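Local structure of tRNA uridine(34) acetyltransferase (Methanocaldococcus infernus, 6IA8) at residues V251-M256 and K272-N277; H232-T237 and P278-D283; Y321-M326 and V330-I335; V213-Q218 and Q242-S247. The protein converts the wobble uridine 34 of tRNA to 5-carboxymethyluridine, using acetyl-CoA and S-adenosylmethionine with a [4Fe-4S] cluster. All coordinates share one frame; numbering follows the deposited sequence.

Contact 1 (V251-M256 and K272-N277)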
loop_
_atom_site.group_PDB
_atom_site.type_symbol
_atom_site.label_atom_id
_atom_site.label_comp_id
_atom_site.label_asym_id
_atom_site.label_seq_id
_atom_site.Cartn_x
_atom_site.Cartn_y
_atom_site.Cartn_z
ATOM N N VAL A 251 3.431 4.938 1.398
ATOM C CA VAL A 251 4.619 4.504 0.692
ATOM C C VAL A 251 4.735 3.000 0.826
ATOM O O VAL A 251 4.830 2.472 1.935
ATOM C CB VAL A 251 5.880 5.187 1.231
ATOM C CG1 VAL A 251 7.122 4.660 0.524
ATOM C CG2 VAL A 251 5.768 6.704 1.106
ATOM N N SER A 252 4.777 2.325 -0.299
ATOM C CA SER A 252 5.013 0.894 -0.383
ATOM C C SER A 252 6.298 0.616 -1.154
ATOM O O SER A 252 6.606 1.309 -2.130
ATOM C CB SER A 252 3.822 0.202 -1.098
ATOM O OG SER A 252 4.115 -1.152 -1.340
ATOM N N TYR A 253 7.027 -0.410 -0.726
ATOM C CA TYR A 253 8.254 -0.838 -1.387
ATOM C C TYR A 253 8.036 -2.221 -1.989
ATOM O O TYR A 253 7.655 -3.159 -1.272
ATOM C CB TYR A 253 9.439 -0.950 -0.429
ATOM C CG TYR A 253 10.081 0.297 0.094
ATOM C CD1 TYR A 253 9.622 1.564 -0.255
ATOM C CD2 TYR A 253 11.197 0.198 0.931
ATOM C CE1 TYR A 253 10.268 2.707 0.214
ATOM C CE2 TYR A 253 11.834 1.307 1.408
ATOM C CZ TYR A 253 11.385 2.565 1.060
ATOM O OH TYR A 253 12.095 3.636 1.603
ATOM N N HIS A 254 8.292 -2.359 -3.292
ATOM C CA HIS A 254 8.434 -3.681 -3.891
ATOM C C HIS A 254 9.877 -4.131 -3.693
ATOM O O HIS A 254 10.803 -3.435 -4.104
ATOM C CB HIS A 254 8.053 -3.668 -5.368
ATOM C CG HIS A 254 8.044 -5.025 -5.983
ATOM N ND1 HIS A 254 9.176 -5.611 -6.514
ATOM C CD2 HIS A 254 7.043 -5.920 -6.140
ATOM C CE1 HIS A 254 8.863 -6.802 -6.991
ATOM N NE2 HIS A 254 7.577 -7.016 -6.769
ATOM N N LEU A 255 10.065 -5.279 -3.048
ATOM C CA LEU A 255 11.389 -5.784 -2.694
ATOM C C LEU A 255 11.571 -7.203 -3.218
ATOM O O LEU A 255 10.637 -8.010 -3.185
ATOM C CB LEU A 255 11.615 -5.769 -1.174
ATOM C CG LEU A 255 11.493 -4.411 -0.498
ATOM C CD1 LEU A 255 11.367 -4.547 1.013
ATOM C CD2 LEU A 255 12.718 -3.541 -0.873
ATOM N N MET A 256 12.774 -7.502 -3.709
ATOM C CA MET A 256 13.062 -8.792 -4.333
ATOM C C MET A 256 14.234 -9.472 -3.643
ATOM O O MET A 256 15.401 -9.218 -3.992
ATOM C CB MET A 256 13.355 -8.619 -5.822
ATOM C CG MET A 256 12.135 -8.464 -6.707
ATOM S SD MET A 256 12.556 -8.826 -8.423
ATOM C CE MET A 256 13.844 -7.643 -8.719
ATOM N N LYS A 272 16.057 -5.860 7.923
ATOM C CA LYS A 272 16.277 -5.207 9.207
ATOM C C LYS A 272 16.488 -3.709 8.997
ATOM O O LYS A 272 15.921 -2.866 9.715
ATOM C CB LYS A 272 17.467 -5.851 9.935
ATOM C CG LYS A 272 17.790 -5.232 11.269
ATOM C CD LYS A 272 18.842 -6.046 12.023
ATOM C CE LYS A 272 19.292 -5.345 13.309
ATOM N NZ LYS A 272 20.332 -6.126 14.035
ATOM N N GLU A 273 17.289 -3.363 7.986
ATOM C CA GLU A 273 17.627 -1.972 7.758
ATOM C C GLU A 273 16.403 -1.177 7.347
ATOM O O GLU A 273 16.235 -0.043 7.794
ATOM C CB GLU A 273 18.724 -1.852 6.706
ATOM C CG GLU A 273 19.289 -0.460 6.580
ATOM C CD GLU A 273 20.499 -0.407 5.670
ATOM O OE1 GLU A 273 21.130 -1.472 5.459
ATOM O OE2 GLU A 273 20.794 0.691 5.163
ATOM N N ILE A 274 15.530 -1.756 6.513
ATOM C CA ILE A 274 14.355 -1.047 6.014
ATOM C C ILE A 274 13.404 -0.678 7.143
ATOM O O ILE A 274 12.640 0.299 7.026
ATOM C CB ILE A 274 13.664 -1.917 4.937
ATOM C CG1 ILE A 274 14.477 -1.818 3.622
ATOM C CG2 ILE A 274 12.248 -1.511 4.739
ATOM C CD1 ILE A 274 14.087 -2.829 2.567
ATOM N N PHE A 275 13.419 -1.443 8.239
ATOM C CA PHE A 275 12.502 -1.190 9.351
ATOM C C PHE A 275 13.142 -0.487 10.546
ATOM O O PHE A 275 12.434 -0.208 11.540
ATOM C CB PHE A 275 11.873 -2.506 9.819
ATOM C CG PHE A 275 11.111 -3.226 8.730
ATOM C CD1 PHE A 275 10.258 -2.524 7.897
ATOM C CD2 PHE A 275 11.289 -4.585 8.523
ATOM C CE1 PHE A 275 9.588 -3.178 6.859
ATOM C CE2 PHE A 275 10.599 -5.236 7.532
ATOM C CZ PHE A 275 9.763 -4.531 6.700
ATOM N N THR A 276 14.463 -0.215 10.493
ATOM C CA THR A 276 15.176 0.374 11.627
ATOM C C THR A 276 16.125 1.502 11.217
ATOM O O THR A 276 16.846 2.036 12.069
ATOM C CB THR A 276 15.980 -0.672 12.434
ATOM O OG1 THR A 276 16.995 -1.288 11.614
ATOM C CG2 THR A 276 15.085 -1.751 13.013
ATOM N N ASN A 277 16.144 1.883 9.945
ATOM C CA ASN A 277 16.911 3.020 9.444
ATOM C C ASN A 277 15.923 4.065 8.950
ATOM O O ASN A 277 15.063 3.747 8.107
ATOM C CB ASN A 277 17.821 2.558 8.318
ATOM C CG ASN A 277 18.630 3.674 7.711
ATOM O OD1 ASN A 277 18.239 4.845 7.738
ATOM N ND2 ASN A 277 19.768 3.304 7.116
#
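Ile274 and Leu255 meet tip to tip, helix 264-276 reaching down onto strand 250-255. The CD1 methyl of Ile274 faces both branches of the leucine, 3.6 Å from Leu255 CD1 and 3.8 Å from Leu255 CD2. The shorter branch of Ile274 does different work: Ile274 CG2 approaches the Tyr253 ring obliquely, 4.3 Å from CD2. The division follows from chi1 of Ile274 (-77°), which sets CG1 anti to the carbonyl carbon and CG2 anti to the backbone N. Phe280 and Pro282, in the loop after the helix, also pack round this apolar patch.

The polar bonds stay within 272-277 or lead away from the interface. The hydroxyl of Tyr253 bonds to Thr241 of helix 234-245. Toward the C-terminal part of the helix, Thr276 OG1 donates to Lys272 O at 2.7 Å, from above the carbonyl plane, while Phe275 N reaches the same oxygen from the opposite face at 3.2 Å. Asn277 ND2 adds a weak bond to Glu273 OE2.

Strand and helix belong to one beta-alpha-beta unit, and between these two segments their cohesion is purely apolar: three buried side chains meet through van der Waals contacts alone, so the pairing has no directional bond.

Contact 2 (H232-T237 and P278-D283). With SO4 (sulfate ion), chain C.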
loop_
_atom_site.group_PDB
_atom_site.type_symbol
_atom_site.label_atom_id
_atom_site.label_comp_id
_atom_site.label_asym_id
_atom_site.label_seq_id
_atom_site.Cartn_x
_atom_site.Cartn_y
_atom_site.Cartn_z
ATOM N N HIS A 232 17.813 2.907 -11.159
ATOM C CA HIS A 232 17.699 3.786 -10.006
ATOM C C HIS A 232 18.711 3.380 -8.944
ATOM O O HIS A 232 19.311 2.312 -8.997
ATOM C CB HIS A 232 16.285 3.762 -9.418
ATOM C CG HIS A 232 15.956 2.494 -8.698
ATOM N ND1 HIS A 232 15.400 1.402 -9.332
ATOM C CD2 HIS A 232 16.106 2.139 -7.399
ATOM C CE1 HIS A 232 15.226 0.429 -8.457
ATOM N NE2 HIS A 232 15.630 0.855 -7.274
ATOM N N SER A 233 18.880 4.252 -7.965
ATOM C CA SER A 233 19.814 4.070 -6.864
ATOM C C SER A 233 19.042 3.999 -5.548
ATOM O O SER A 233 17.843 4.295 -5.476
ATOM C CB SER A 233 20.812 5.231 -6.814
ATOM O OG SER A 233 20.098 6.418 -6.466
ATOM N N VAL A 234 19.743 3.612 -4.481
ATOM C CA VAL A 234 19.105 3.661 -3.174
ATOM C C VAL A 234 18.864 5.110 -2.773
ATOM O O VAL A 234 17.860 5.427 -2.122
ATOM C CB VAL A 234 19.940 2.915 -2.118
ATOM C CG1 VAL A 234 21.209 3.677 -1.780
ATOM C CG2 VAL A 234 19.079 2.721 -0.871
ATOM N N GLU A 235 19.769 6.016 -3.170
ATOM C CA GLU A 235 19.548 7.441 -2.941
ATOM C C GLU A 235 18.218 7.904 -3.534
ATOM O O GLU A 235 17.508 8.705 -2.912
ATOM C CB GLU A 235 20.709 8.267 -3.507
ATOM C CG GLU A 235 22.006 8.149 -2.710
ATOM C CD GLU A 235 22.775 6.850 -2.957
ATOM O OE1 GLU A 235 22.503 6.129 -3.946
ATOM O OE2 GLU A 235 23.674 6.544 -2.152
ATOM N N ASP A 236 17.878 7.437 -4.741
ATOM C CA ASP A 236 16.577 7.754 -5.323
ATOM C C ASP A 236 15.441 7.252 -4.436
ATOM O O ASP A 236 14.426 7.935 -4.259
ATOM C CB ASP A 236 16.446 7.118 -6.703
ATOM C CG ASP A 236 17.448 7.661 -7.707
ATOM O OD1 ASP A 236 17.790 8.863 -7.650
ATOM O OD2 ASP A 236 17.901 6.859 -8.544
ATOM N N THR A 237 15.559 6.021 -3.935
ATOM C CA THR A 237 14.517 5.476 -3.061
ATOM C C THR A 237 14.373 6.313 -1.786
ATOM O O THR A 237 13.255 6.589 -1.312
ATOM C CB THR A 237 14.865 4.022 -2.716
ATOM O OG1 THR A 237 14.783 3.195 -3.890
ATOM C CG2 THR A 237 13.927 3.457 -1.621
ATOM N N PRO A 278 15.924 5.284 9.508
ATOM C CA PRO A 278 14.827 6.233 9.205
ATOM C C PRO A 278 14.821 6.708 7.749
ATOM O O PRO A 278 13.856 7.335 7.299
ATOM C CB PRO A 278 15.091 7.405 10.160
ATOM C CG PRO A 278 16.565 7.345 10.376
ATOM C CD PRO A 278 16.910 5.860 10.435
ATOM N N ASP A 279 15.868 6.409 6.990
ATOM C CA ASP A 279 15.846 6.667 5.559
ATOM C C ASP A 279 14.772 5.865 4.848
ATOM O O ASP A 279 14.359 6.246 3.746
ATOM C CB ASP A 279 17.214 6.327 4.961
ATOM C CG ASP A 279 18.262 7.398 5.228
ATOM O OD1 ASP A 279 17.955 8.477 5.749
ATOM O OD2 ASP A 279 19.420 7.154 4.908
ATOM N N PHE A 280 14.312 4.763 5.440
ATOM C CA PHE A 280 13.331 3.915 4.778
ATOM C C PHE A 280 11.997 3.946 5.505
ATOM O O PHE A 280 11.171 4.863 5.277
ATOM C CB PHE A 280 13.917 2.505 4.662
ATOM C CG PHE A 280 15.246 2.469 3.933
ATOM C CD1 PHE A 280 15.321 2.768 2.589
ATOM C CD2 PHE A 280 16.417 2.160 4.604
ATOM C CE1 PHE A 280 16.583 2.751 1.902
ATOM C CE2 PHE A 280 17.674 2.127 3.935
ATOM C CZ PHE A 280 17.727 2.421 2.563
ATOM N N MET A 281 11.734 2.975 6.367
ATOM C CA MET A 281 10.489 2.911 7.123
ATOM C C MET A 281 9.240 3.025 6.230
ATOM O O MET A 281 8.375 3.874 6.458
ATOM C CB MET A 281 10.488 3.978 8.200
ATOM C CG MET A 281 11.794 4.171 8.872
ATOM S SD MET A 281 12.374 2.786 9.916
ATOM C CE MET A 281 11.579 3.140 11.492
ATOM N N PRO A 282 9.095 2.142 5.255
ATOM C CA PRO A 282 7.884 2.157 4.426
ATOM C C PRO A 282 6.669 1.744 5.232
ATOM O O PRO A 282 6.784 1.028 6.228
ATOM C CB PRO A 282 8.174 1.114 3.344
ATOM C CG PRO A 282 9.085 0.108 4.035
ATOM C CD PRO A 282 9.974 0.994 4.951
ATOM N N ASP A 283 5.490 2.162 4.740
ATOM C CA ASP A 283 4.226 1.732 5.328
ATOM C C ASP A 283 3.884 0.298 4.949
ATOM O O ASP A 283 3.153 -0.379 5.680
ATOM C CB ASP A 283 3.075 2.628 4.875
ATOM C CG ASP A 283 3.275 4.088 5.228
ATOM O OD1 ASP A 283 3.572 4.327 6.389
ATOM O OD2 ASP A 283 3.130 4.956 4.316
HETATM S S SO4 C . 14.262 -0.158 -12.339
HETATM O O1 SO4 C . 14.714 1.197 -12.014
HETATM O O2 SO4 C . 14.323 -1.019 -11.160
HETATM O O3 SO4 C . 12.890 -0.107 -12.833
HETATM O O4 SO4 C . 15.129 -0.704 -13.379
#
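Val234 and Phe280 cross at about a right angle, the valine coming in at the rim of the ring and in its plane. Val234 CG2 is shared evenly between two ring carbons, 3.7 Å from both CZ and CE1 of Phe280. Chi1 of 71° wedges Val234 CG1 between the backbone N and the carbonyl carbon and leaves CG2 anti to the N, the branch that reaches the ring. One helical turn on, Thr237 CG2 lies near the same edge, 4.5 Å from Phe280 CE1. One face of the ring is covered from within its own loop by Asp279 CB, 4.2 Å above the plane and over the centre. Tyr253 and Ile238 also touch Phe280.

Away from the phenylalanine, His232 turns its ring edge to a sulfate ion, probably from the crystallisation liquor. Its ND1 donates to O1 of the sulfate at 2.8 Å in an almost straight bond (177°), and Arg230 and Gly231 hold the same anion. With NE2 bound to Val217 O, the imidazole is gripped at both nitrogens, which fixes its rotation.

Between these two sites helix 234-245 begins in a capping box: Asp236 N donates to Ser233 OG at 3.0 Å and Ser233 N to Asp236 OD2 at 2.8 Å. Helix start and loop thus meet on the helical layer over the parallel sheet, as in the TIM-barrel-like radical SAM fold.

Contact 3 (Y321-M326 and V330-I335)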
loop_
_atom_site.group_PDB
_atom_site.type_symbol
_atom_site.label_atom_id
_atom_site.label_comp_id
_atom_site.label_asym_id
_atom_site.label_seq_id
_atom_site.Cartn_x
_atom_site.Cartn_y
_atom_site.Cartn_z
ATOM N N TYR A 321 12.110 -14.725 8.117
ATOM C CA TYR A 321 12.840 -13.742 8.906
ATOM C C TYR A 321 12.202 -12.366 8.779
ATOM O O TYR A 321 11.940 -11.690 9.780
ATOM C CB TYR A 321 14.313 -13.689 8.476
ATOM C CG TYR A 321 15.069 -12.596 9.192
ATOM C CD1 TYR A 321 15.511 -12.771 10.504
ATOM C CD2 TYR A 321 15.264 -11.361 8.592
ATOM C CE1 TYR A 321 16.171 -11.758 11.181
ATOM C CE2 TYR A 321 15.908 -10.344 9.261
ATOM C CZ TYR A 321 16.358 -10.540 10.547
ATOM O OH TYR A 321 16.987 -9.501 11.189
ATOM N N ALA A 322 11.994 -11.906 7.547
ATOM C CA ALA A 322 11.444 -10.574 7.346
ATOM C C ALA A 322 10.137 -10.394 8.103
ATOM O O ALA A 322 9.948 -9.381 8.784
ATOM C CB ALA A 322 11.233 -10.300 5.859
ATOM N N LYS A 323 9.218 -11.366 8.000
ATOM C CA LYS A 323 7.961 -11.230 8.730
ATOM C C LYS A 323 8.164 -11.250 10.240
ATOM O O LYS A 323 7.399 -10.619 10.977
ATOM C CB LYS A 323 7.004 -12.336 8.315
ATOM C CG LYS A 323 6.451 -12.140 6.879
ATOM C CD LYS A 323 5.328 -13.147 6.596
ATOM C CE LYS A 323 4.058 -12.411 6.164
ATOM N NZ LYS A 323 2.940 -13.332 5.828
ATOM N N SER A 324 9.132 -12.022 10.730
ATOM C CA SER A 324 9.325 -12.116 12.172
ATOM C C SER A 324 9.816 -10.798 12.766
ATOM O O SER A 324 9.668 -10.581 13.973
ATOM C CB SER A 324 10.334 -13.224 12.510
ATOM O OG SER A 324 11.642 -12.788 12.208
ATOM N N ILE A 325 10.448 -9.935 11.968
ATOM C CA ILE A 325 10.924 -8.646 12.474
ATOM C C ILE A 325 10.092 -7.477 11.981
ATOM O O ILE A 325 10.414 -6.341 12.318
ATOM C CB ILE A 325 12.409 -8.396 12.134
ATOM C CG1 ILE A 325 12.579 -8.249 10.603
ATOM C CG2 ILE A 325 13.260 -9.506 12.737
ATOM C CD1 ILE A 325 13.861 -7.509 10.195
ATOM N N MET A 326 9.053 -7.703 11.186
ATOM C CA MET A 326 8.259 -6.582 10.668
ATOM C C MET A 326 7.585 -5.829 11.813
ATOM O O MET A 326 6.937 -6.455 12.647
ATOM C CB MET A 326 7.181 -7.075 9.707
ATOM C CG MET A 326 7.470 -6.833 8.280
ATOM S SD MET A 326 6.256 -7.667 7.258
ATOM C CE MET A 326 7.359 -8.127 5.884
ATOM N N VAL A 330 3.711 -1.961 9.802
ATOM C CA VAL A 330 3.988 -2.329 8.416
ATOM C C VAL A 330 2.890 -3.242 7.918
ATOM O O VAL A 330 2.492 -4.199 8.604
ATOM C CB VAL A 330 5.362 -3.002 8.258
ATOM C CG1 VAL A 330 5.558 -3.477 6.843
ATOM C CG2 VAL A 330 6.485 -2.000 8.610
ATOM N N ARG A 331 2.408 -2.960 6.717
ATOM C CA ARG A 331 1.408 -3.799 6.080
ATOM C C ARG A 331 2.093 -4.572 4.965
ATOM O O ARG A 331 2.922 -4.026 4.259
ATOM C CB ARG A 331 0.246 -2.959 5.533
ATOM C CG ARG A 331 -0.915 -3.775 4.967
ATOM C CD ARG A 331 -1.816 -2.884 4.120
ATOM N NE ARG A 331 -2.977 -2.387 4.852
ATOM C CZ ARG A 331 -3.699 -1.332 4.484
ATOM N NH1 ARG A 331 -3.373 -0.635 3.402
ATOM N NH2 ARG A 331 -4.741 -0.960 5.207
ATOM N N THR A 332 1.765 -5.836 4.803
ATOM C CA THR A 332 2.399 -6.665 3.789
ATOM C C THR A 332 1.355 -7.155 2.800
ATOM O O THR A 332 0.172 -7.250 3.126
ATOM C CB THR A 332 3.104 -7.873 4.424
ATOM O OG1 THR A 332 4.059 -8.413 3.503
ATOM C CG2 THR A 332 2.095 -8.953 4.786
ATOM N N SER A 333 1.800 -7.440 1.583
ATOM C CA SER A 333 0.946 -8.030 0.567
ATOM C C SER A 333 0.920 -9.541 0.729
ATOM O O SER A 333 1.894 -10.155 1.174
ATOM C CB SER A 333 1.441 -7.678 -0.835
ATOM O OG SER A 333 1.455 -6.280 -1.025
ATOM N N ARG A 334 -0.212 -10.139 0.372
ATOM C CA ARG A 334 -0.280 -11.589 0.257
ATOM C C ARG A 334 0.857 -12.068 -0.633
ATOM O O ARG A 334 1.012 -11.595 -1.761
ATOM C CB ARG A 334 -1.630 -12.007 -0.324
ATOM C CG ARG A 334 -1.912 -13.497 -0.214
ATOM C CD ARG A 334 -3.133 -13.888 -1.034
ATOM N N ILE A 335 1.677 -12.979 -0.114
ATOM C CA ILE A 335 2.823 -13.479 -0.870
ATOM C C ILE A 335 2.294 -14.319 -2.028
ATOM O O ILE A 335 1.686 -15.373 -1.823
ATOM C CB ILE A 335 3.775 -14.286 0.018
ATOM C CG1 ILE A 335 4.332 -13.396 1.132
ATOM C CG2 ILE A 335 4.903 -14.863 -0.802
ATOM C CD1 ILE A 335 4.895 -14.160 2.305
HETATM O O HOH W 1 2.164 -11.924 3.788
#
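Met326 carries the well-buried half of this contact, crossing both Val330 and Thr332 at about a right angle. Its CG rests 4.1 Å from Val330 CG1, and its CE comes equally close to Thr332 OG1, also 4.1 Å. A bend at chi3 (-145°) turns the terminal methyl of Met326 toward the threonine. Phe275, Val285 and Ile287 pack against the same methionine, which is therefore held by apolar groups from the neighbouring helix and strand.

The other half is looser. Lys323, bent at chi3 (124°), passes Thr332 CG2 with its CE at 4.2 Å and meets Ile335 tip to tip, NZ lying 4.1 Å from Ile335 CD1. The ammonium's polar link to the segment is indirect: one water accepts from Lys323 NZ at 2.6 Å and donates to Ser333 O at 3.2 Å. Ser333, Arg334 and Ile335 are poorly ordered, and the guanidinium of Arg334 is not modelled, so this side is probably mobile.

Helix 312-325 and strand 331-332, joined by a short loop, pack as consecutive elements; Arg331 bonds through its backbone to Asp283 and Val285. They form an alpha/beta unit that adds an outermost parallel strand next to 284-287, in the C-terminal extension of the radical SAM sheet.

Contact 4 (V213-Q218 and Q242-S247)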
loop_
_atom_site.group_PDB
_atom_site.type_symbol
_atom_site.label_atom_id
_atom_site.label_comp_id
_atom_site.label_asym_id
_atom_site.label_seq_id
_atom_site.Cartn_x
_atom_site.Cartn_y
_atom_site.Cartn_z
ATOM N N VAL A 213 1.711 5.320 -3.144
ATOM C CA VAL A 213 2.713 5.171 -4.192
ATOM C C VAL A 213 3.595 3.972 -3.860
ATOM O O VAL A 213 4.124 3.861 -2.750
ATOM C CB VAL A 213 3.562 6.444 -4.354
ATOM C CG1 VAL A 213 4.684 6.205 -5.417
ATOM C CG2 VAL A 213 2.729 7.615 -4.747
ATOM N N GLU A 214 3.720 3.059 -4.809
ATOM C CA GLU A 214 4.543 1.870 -4.654
ATOM C C GLU A 214 5.822 2.083 -5.448
ATOM O O GLU A 214 5.763 2.290 -6.665
ATOM C CB GLU A 214 3.831 0.613 -5.154
ATOM C CG GLU A 214 4.631 -0.665 -4.873
ATOM C CD GLU A 214 4.102 -1.887 -5.623
ATOM O OE1 GLU A 214 4.877 -2.482 -6.407
ATOM O OE2 GLU A 214 2.920 -2.237 -5.431
ATOM N N LEU A 215 6.960 2.052 -4.763
ATOM C CA LEU A 215 8.263 2.285 -5.373
ATOM C C LEU A 215 8.860 0.943 -5.766
ATOM O O LEU A 215 8.873 0.013 -4.955
ATOM C CB LEU A 215 9.191 3.014 -4.395
ATOM C CG LEU A 215 8.762 4.440 -4.017
ATOM C CD1 LEU A 215 9.728 4.981 -2.909
ATOM C CD2 LEU A 215 8.756 5.361 -5.224
ATOM N N GLY A 216 9.332 0.835 -7.006
ATOM C CA GLY A 216 10.068 -0.340 -7.438
ATOM C C GLY A 216 11.480 -0.367 -6.875
ATOM O O GLY A 216 12.452 -0.180 -7.620
ATOM N N VAL A 217 11.608 -0.565 -5.558
ATOM C CA VAL A 217 12.912 -0.485 -4.902
ATOM C C VAL A 217 13.799 -1.666 -5.297
ATOM O O VAL A 217 14.969 -1.481 -5.664
ATOM C CB VAL A 217 12.730 -0.412 -3.376
ATOM C CG1 VAL A 217 14.072 -0.395 -2.685
ATOM C CG2 VAL A 217 11.897 0.821 -2.998
ATOM N N GLN A 218 13.257 -2.893 -5.191
ATOM C CA GLN A 218 13.928 -4.153 -5.495
ATOM C C GLN A 218 15.011 -4.446 -4.473
ATOM O O GLN A 218 14.905 -5.451 -3.770
ATOM C CB GLN A 218 14.511 -4.141 -6.897
ATOM C CG GLN A 218 13.600 -3.577 -7.982
ATOM C CD GLN A 218 12.186 -4.090 -7.934
ATOM O OE1 GLN A 218 11.862 -5.038 -7.222
ATOM N NE2 GLN A 218 11.321 -3.441 -8.690
ATOM N N GLN A 242 11.056 10.278 1.285
ATOM C CA GLN A 242 10.866 11.495 2.069
ATOM C C GLN A 242 9.878 12.454 1.405
ATOM O O GLN A 242 9.039 13.059 2.076
ATOM C CB GLN A 242 12.213 12.185 2.261
ATOM C CG GLN A 242 12.121 13.550 2.954
ATOM C CD GLN A 242 12.182 14.716 2.009
ATOM O OE1 GLN A 242 13.036 14.762 1.132
ATOM N NE2 GLN A 242 11.288 15.688 2.196
ATOM N N LEU A 243 9.993 12.654 0.096
ATOM C CA LEU A 243 9.078 13.566 -0.577
ATOM C C LEU A 243 7.649 13.047 -0.502
ATOM O O LEU A 243 6.706 13.828 -0.356
ATOM C CB LEU A 243 9.501 13.754 -2.027
ATOM C CG LEU A 243 10.821 14.499 -2.251
ATOM C CD1 LEU A 243 11.188 14.427 -3.725
ATOM C CD2 LEU A 243 10.705 15.935 -1.797
ATOM N N LEU A 244 7.471 11.728 -0.615
ATOM C CA LEU A 244 6.139 11.131 -0.520
ATOM C C LEU A 244 5.573 11.298 0.889
ATOM O O LEU A 244 4.433 11.742 1.065
ATOM C CB LEU A 244 6.210 9.645 -0.909
ATOM C CG LEU A 244 6.406 9.375 -2.407
ATOM C CD1 LEU A 244 6.788 7.902 -2.602
ATOM C CD2 LEU A 244 5.231 9.734 -3.210
ATOM N N LYS A 245 6.370 10.960 1.905
ATOM C CA LYS A 245 5.916 11.075 3.285
ATOM C C LYS A 245 5.564 12.517 3.623
ATOM O O LYS A 245 4.547 12.778 4.270
ATOM C CB LYS A 245 7.001 10.573 4.227
ATOM C CG LYS A 245 7.198 9.040 4.313
ATOM C CD LYS A 245 5.929 8.325 4.795
ATOM C CE LYS A 245 6.257 6.870 5.133
ATOM N NZ LYS A 245 7.013 6.817 6.411
ATOM N N ASP A 246 6.394 13.474 3.190
ATOM C CA ASP A 246 6.156 14.879 3.491
ATOM C C ASP A 246 5.065 15.475 2.629
ATOM O O ASP A 246 4.744 16.642 2.814
ATOM C CB ASP A 246 7.462 15.683 3.351
ATOM C CG ASP A 246 8.394 15.456 4.541
ATOM O OD1 ASP A 246 7.879 15.077 5.643
ATOM O OD2 ASP A 246 9.611 15.673 4.383
ATOM N N SER A 247 4.503 14.718 1.690
ATOM C CA SER A 247 3.295 15.099 0.975
ATOM C C SER A 247 2.080 14.309 1.452
ATOM O O SER A 247 1.017 14.389 0.835
ATOM C CB SER A 247 3.526 14.901 -0.521
ATOM O OG SER A 247 4.667 15.648 -0.958
#
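A single leucine, Leu244, supplies the helix's whole share of the contact, its two methyls both resting against Val213. The setting is a beta-alpha-beta crossover of the radical SAM fold, in which strand 212-218 and its neighbour 250-255 run parallel and helix 234-245 packs over them. Leu244 CD2 touches Val213 CG2 at 3.6 Å, Leu244 CD1 touches Val213 CG1 at 3.9 Å, and both methyls are 3.9 Å from Val213 CB. The two side chains cross at about a right angle. With Leu215, two residues along the strand, Leu244 meets tip to tip, CD1 lying 4.1 Å from Leu215 CD2. Val251 of the adjoining strand and Leu249 pack on the same leucine.

Beyond Leu215 the strand kinks in an inverse gamma turn centred on Gly216, where Val217 N makes a weak bond to Leu215 O.

The far end of the helix is polar. Asp246 ties it to the acetyltransferase domain, its OD1 forming a salt bridge with Arg426 and a bond to Tyr429 N, while OD2 accepts from Lys430 N. Ser247 OG donates back to Leu243 O at 2.8 Å, nearly in line with the carbonyl bond. One turn earlier in the helix, Gln242 NE2 donates in its own amide plane to Asp246 OD2 at 2.8 Å, with an N-H...O angle of 169°, reaching the carboxylate oxygen on its anti side.

Contacts 1, 3 and 4 each place a helix on a strand of one parallel sheet, and contact 2 joins a helix start to a loop beside it. Contacts 4 and 1 lie on adjacent strands, with centres about 11 Å apart, probably stitched by a bond from Gln218 N to His254 O (2.7 Å). Contact 2 has its centre about 7 Å from those of both: it shares helix 234-245 with contact 4, and its loop probably donates from Met281 N to Ile274 O (2.9 Å) in contact 1. Contact 3 joins through Phe275, whose CE2 lies 3.6 Å from Met326 CG. Toward the probable acetyl-CoA site, the side chains of Val330 and Val213 are about 10 and 12 Å from that of Gln445.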